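Local structure of maleylacetate reductase (Agrobacterium tumefaciens, 3HL0) at residues 213-216 / 217-221; 294-297 / 298-301. The protein probably catalyses the NADH-dependent reduction of maleylacetate to 3-oxoadipate, as a member of the iron-containing alcohol dehydrogenase family. All coordinates share one frame; numbering follows the deposited sequence.

Contact 1. Residues 213-216 / 217-221; sequences HDIG and ARETA
Asp214 and Ala217 meet in a local helix-capping contact at the start of helix 215-234, in the C-terminal helical part of the enzyme. The Asp214 side chain turns forward over the first turn, and its OD1 accepts from Ala217 N at 2.8 Å. The bond is nearly straight at hydrogen (170°), although the N-H arrives from well above the carboxylate plane. Setting CG anti to the backbone N (chi1 180°) brings the carboxylate within reach of Ala217 N. Asp214 is thus the N-cap, a place that suits aspartate because its short side chain reaches the first turn and its charge should be favoured by the positive end of the helix dipole. The backbone takes over at once: Asp214 O receives Arg218 N (3.0 Å), Ile215 O receives Glu219 N (2.8 Å), and Gly216 O receives Thr220 N.

On another side, Glu219 lays its CG 3.1 Å from Ile215 O and crosses obliquely beside Ile215 CG1, while a water donates to its OE1. Ala217 is small enough to pack on Val207 and Val208 of helix 188-210. Buried Arg218 bends at chi2 (-66°), and its guanidinium bonds to Pro212 O, Leu161 O, Ser166 OG and Tyr121 OH. The Arg218 side chain comes within about 7 Å of the bound NAD.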
loop_
_atom_site.group_PDB
_atom_site.type_symbol
_atom_site.label_atom_id
_atom_site.label_comp_id
_atom_site.label_asym_id
_atom_site.label_seq_id
_atom_site.Cartn_x
_atom_site.Cartn_y
_atom_site.Cartn_z
ATOM N N HIS A 213 1.484 -20.956 0.698
ATOM C CA HIS A 213 2.055 -21.622 1.869
ATOM C C HIS A 213 3.102 -22.698 1.502
ATOM O O HIS A 213 3.643 -23.337 2.420
ATOM C CB HIS A 213 0.896 -22.377 2.547
ATOM C CG HIS A 213 0.195 -23.325 1.606
ATOM N ND1 HIS A 213 -0.744 -22.910 0.677
ATOM C CD2 HIS A 213 0.372 -24.654 1.390
ATOM C CE1 HIS A 213 -1.151 -23.950 -0.026
ATOM N NE2 HIS A 213 -0.483 -25.019 0.382
ATOM N N ASP A 214 3.346 -22.929 0.214
ATOM C CA ASP A 214 4.304 -23.970 -0.261
ATOM C C ASP A 214 5.738 -23.468 -0.013
ATOM O O ASP A 214 6.204 -22.528 -0.686
ATOM C CB ASP A 214 4.054 -24.215 -1.744
ATOM C CG ASP A 214 4.985 -25.267 -2.382
ATOM O OD1 ASP A 214 6.186 -25.319 -2.103
ATOM O OD2 ASP A 214 4.488 -26.018 -3.248
ATOM N N ILE A 215 6.423 -24.070 0.957
ATOM C CA ILE A 215 7.709 -23.542 1.402
ATOM C C ILE A 215 8.745 -23.770 0.309
ATOM O O ILE A 215 9.622 -22.911 0.139
ATOM C CB ILE A 215 8.170 -24.108 2.784
ATOM C CG1 ILE A 215 9.429 -23.377 3.296
ATOM C CG2 ILE A 215 8.375 -25.604 2.663
ATOM C CD1 ILE A 215 9.261 -21.929 3.601
ATOM N N GLY A 216 8.641 -24.864 -0.444
ATOM C CA GLY A 216 9.599 -25.122 -1.542
ATOM C C GLY A 216 9.535 -24.046 -2.606
ATOM O O GLY A 216 10.568 -23.525 -3.052
ATOM N N ALA A 217 8.316 -23.711 -3.020
ATOM C CA ALA A 217 8.164 -22.638 -4.016
ATOM C C ALA A 217 8.626 -21.286 -3.463
ATOM O O ALA A 217 9.238 -20.485 -4.196
ATOM C CB ALA A 217 6.716 -22.575 -4.506
ATOM N N ARG A 218 8.306 -20.992 -2.201
ATOM C CA ARG A 218 8.787 -19.777 -1.550
ATOM C C ARG A 218 10.319 -19.722 -1.496
ATOM O O ARG A 218 10.902 -18.675 -1.731
ATOM C CB ARG A 218 8.179 -19.568 -0.151
ATOM C CG ARG A 218 6.666 -19.218 -0.179
ATOM C CD ARG A 218 6.382 -17.859 -0.821
ATOM N NE ARG A 218 4.992 -17.497 -0.511
ATOM C CZ ARG A 218 4.438 -16.324 -0.778
ATOM N NH1 ARG A 218 5.113 -15.374 -1.436
ATOM N NH2 ARG A 218 3.189 -16.109 -0.363
ATOM N N GLU A 219 10.957 -20.854 -1.196
ATOM C CA GLU A 219 12.416 -20.864 -1.165
ATOM C C GLU A 219 12.981 -20.510 -2.533
ATOM O O GLU A 219 13.933 -19.693 -2.627
ATOM C CB GLU A 219 12.913 -22.253 -0.697
ATOM C CG GLU A 219 12.654 -22.471 0.789
ATOM C CD GLU A 219 13.132 -23.845 1.231
ATOM O OE1 GLU A 219 13.178 -24.759 0.385
ATOM O OE2 GLU A 219 13.476 -23.998 2.412
ATOM N N THR A 220 12.411 -21.109 -3.564
ATOM C CA THR A 220 12.901 -20.931 -4.915
ATOM C C THR A 220 12.709 -19.462 -5.304
ATOM O O THR A 220 13.613 -18.844 -5.878
ATOM C CB THR A 220 12.181 -21.879 -5.878
ATOM O OG1 THR A 220 12.521 -23.229 -5.469
ATOM C CG2 THR A 220 12.657 -21.678 -7.291
ATOM N N ALA A 221 11.539 -18.901 -4.994
ATOM C CA ALA A 221 11.349 -17.484 -5.384
ATOM C C ALA A 221 12.293 -16.541 -4.626
ATOM O O ALA A 221 12.770 -15.556 -5.173
ATOM C CB ALA A 221 9.916 -17.055 -5.133
HETATM O O HOH W 1 12.988 -25.889 -2.582
#

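Contact 2. Residues 294-297 / 298-301; sequences FDFA and ARLG
Phe296 and Leu300 touch one turn apart on the last turns of helix 289-300, with Phe296 CE2 3.6 Å from Leu300 CD1. Leu300 lies over one face of the ring, its CG 4.1 Å above the plane and displaced toward the rim, while CD2 approaches CZ at 4.0 Å. The Arg299 guanidinium comes to the ring's edge instead: NH1 stands near the ring plane, 3.8 Å from Phe296 CD1, and the two planes are 71° apart, unlike the stacked geometry of a cation-pi pair. A trans chi1 (175°) at Phe296 swings its ring forward along the helix, where Leu300 meets a face and Arg299 the edge.

The backbone beneath sets this spacing. Ala298 N donates to Phe294 O and Arg299 N to Asp295 O (3.1 Å), both ordinary helical bonds, but Leu300 N makes only weak bonds, to Phe296 O and Ala297 O, as the helix runs out. Gly301 then ends it in a Schellman motif, its phi of 71° being a conformation glycine adopts readily, and its N donates to Ala298 O at 3.0 Å.

Farther out, Phe296 and Leu300 pack on helices 163-180 and 188-210, with Leu171, Met174 and Pro206 around the phenyl ring and Met167 and Leu205 beside Leu300. Asp295 forms a salt bridge with Arg351, near the C-terminus. Phe296, Ala297 and Leu300 are therefore the buried apolar members of the contact, and the arginine probably keeps its charge toward solvent while its NH1 borders the aromatic rim.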
loop_
_atom_site.group_PDB
_atom_site.type_symbol
_atom_site.label_atom_id
_atom_site.label_comp_id
_atom_site.label_asym_id
_atom_site.label_seq_id
_atom_site.Cartn_x
_atom_site.Cartn_y
_atom_site.Cartn_z
ATOM N N PHE A 294 4.749 -10.698 -21.182
ATOM C CA PHE A 294 3.334 -10.336 -21.066
ATOM C C PHE A 294 2.452 -11.563 -20.805
ATOM O O PHE A 294 1.594 -11.550 -19.914
ATOM C CB PHE A 294 2.914 -9.616 -22.376
ATOM C CG PHE A 294 1.477 -9.171 -22.402
ATOM C CD1 PHE A 294 1.159 -7.853 -22.082
ATOM C CD2 PHE A 294 0.466 -10.046 -22.801
ATOM C CE1 PHE A 294 -0.143 -7.400 -22.149
ATOM C CE2 PHE A 294 -0.867 -9.601 -22.853
ATOM C CZ PHE A 294 -1.148 -8.268 -22.529
ATOM N N ASP A 295 2.699 -12.640 -21.556
ATOM C CA ASP A 295 1.923 -13.869 -21.354
ATOM C C ASP A 295 2.185 -14.455 -19.969
ATOM O O ASP A 295 1.257 -14.931 -19.297
ATOM C CB ASP A 295 2.254 -14.911 -22.428
ATOM C CG ASP A 295 1.841 -14.476 -23.836
ATOM O OD1 ASP A 295 1.036 -13.534 -23.969
ATOM O OD2 ASP A 295 2.322 -15.102 -24.813
ATOM N N PHE A 296 3.458 -14.403 -19.528
ATOM C CA PHE A 296 3.789 -14.928 -18.203
ATOM C C PHE A 296 3.097 -14.117 -17.100
ATOM O O PHE A 296 2.548 -14.679 -16.158
ATOM C CB PHE A 296 5.324 -14.928 -18.025
ATOM C CG PHE A 296 5.768 -15.341 -16.658
ATOM C CD1 PHE A 296 5.671 -16.677 -16.222
ATOM C CD2 PHE A 296 6.247 -14.396 -15.767
ATOM C CE1 PHE A 296 6.071 -17.038 -14.937
ATOM C CE2 PHE A 296 6.635 -14.754 -14.482
ATOM C CZ PHE A 296 6.566 -16.062 -14.053
ATOM N N ALA A 297 3.107 -12.790 -17.220
ATOM C CA ALA A 297 2.467 -11.925 -16.245
ATOM C C ALA A 297 0.969 -12.229 -16.176
ATOM O O ALA A 297 0.381 -12.175 -15.105
ATOM C CB ALA A 297 2.703 -10.434 -16.621
ATOM N N ALA A 298 0.380 -12.567 -17.329
ATOM C CA ALA A 298 -1.043 -12.882 -17.360
ATOM C C ALA A 298 -1.293 -14.193 -16.606
ATOM O O ALA A 298 -2.305 -14.266 -15.903
ATOM C CB ALA A 298 -1.561 -12.962 -18.816
ATOM N N ARG A 299 -0.391 -15.183 -16.725
ATOM C CA ARG A 299 -0.505 -16.437 -15.926
ATOM C C ARG A 299 -0.491 -16.113 -14.430
ATOM O O ARG A 299 -1.038 -16.866 -13.624
ATOM C CB ARG A 299 0.612 -17.456 -16.255
ATOM C CG ARG A 299 0.615 -18.067 -17.677
ATOM C CD ARG A 299 1.879 -18.956 -17.867
ATOM N NE ARG A 299 1.957 -19.980 -16.808
ATOM C CZ ARG A 299 3.069 -20.517 -16.319
ATOM N NH1 ARG A 299 4.276 -20.129 -16.744
ATOM N NH2 ARG A 299 2.969 -21.445 -15.381
ATOM N N LEU A 300 0.165 -15.030 -14.025
ATOM C CA LEU A 300 0.254 -14.712 -12.601
ATOM C C LEU A 300 -0.906 -13.853 -12.127
ATOM O O LEU A 300 -1.061 -13.602 -10.931
ATOM C CB LEU A 300 1.562 -13.950 -12.287
ATOM C CG LEU A 300 2.868 -14.579 -12.742
ATOM C CD1 LEU A 300 3.985 -13.679 -12.247
ATOM C CD2 LEU A 300 3.026 -16.027 -12.193
ATOM N N GLY A 301 -1.689 -13.356 -13.086
ATOM C CA GLY A 301 -2.756 -12.401 -12.786
ATOM C C GLY A 301 -2.295 -11.003 -12.379
ATOM O O GLY A 301 -2.994 -10.285 -11.669
#

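Contacts 1 and 2 deal with opposite ends of two different helices: 213-221 begins helix 215-234, and 294-301 finishes helix 289-300. Their centres are 19 Å apart and their nearest atoms about 10 Å, so they do not touch, yet both pack against helix 188-210, which gives them a common neighbour. Each is partly buried, but contact 1 buries a charged arginine beside Ala217, and contact 2 buries Phe296, Ala297 and Leu300. Chemistry follows place. At the start, a carboxylate accepts from an early amide; at the end, glycine and weakening backbone bonds close the last turn, while side-chain contact is mainly apolar. Contact 1 also lies near bound NAD, whereas contact 2 is remote from the known sites.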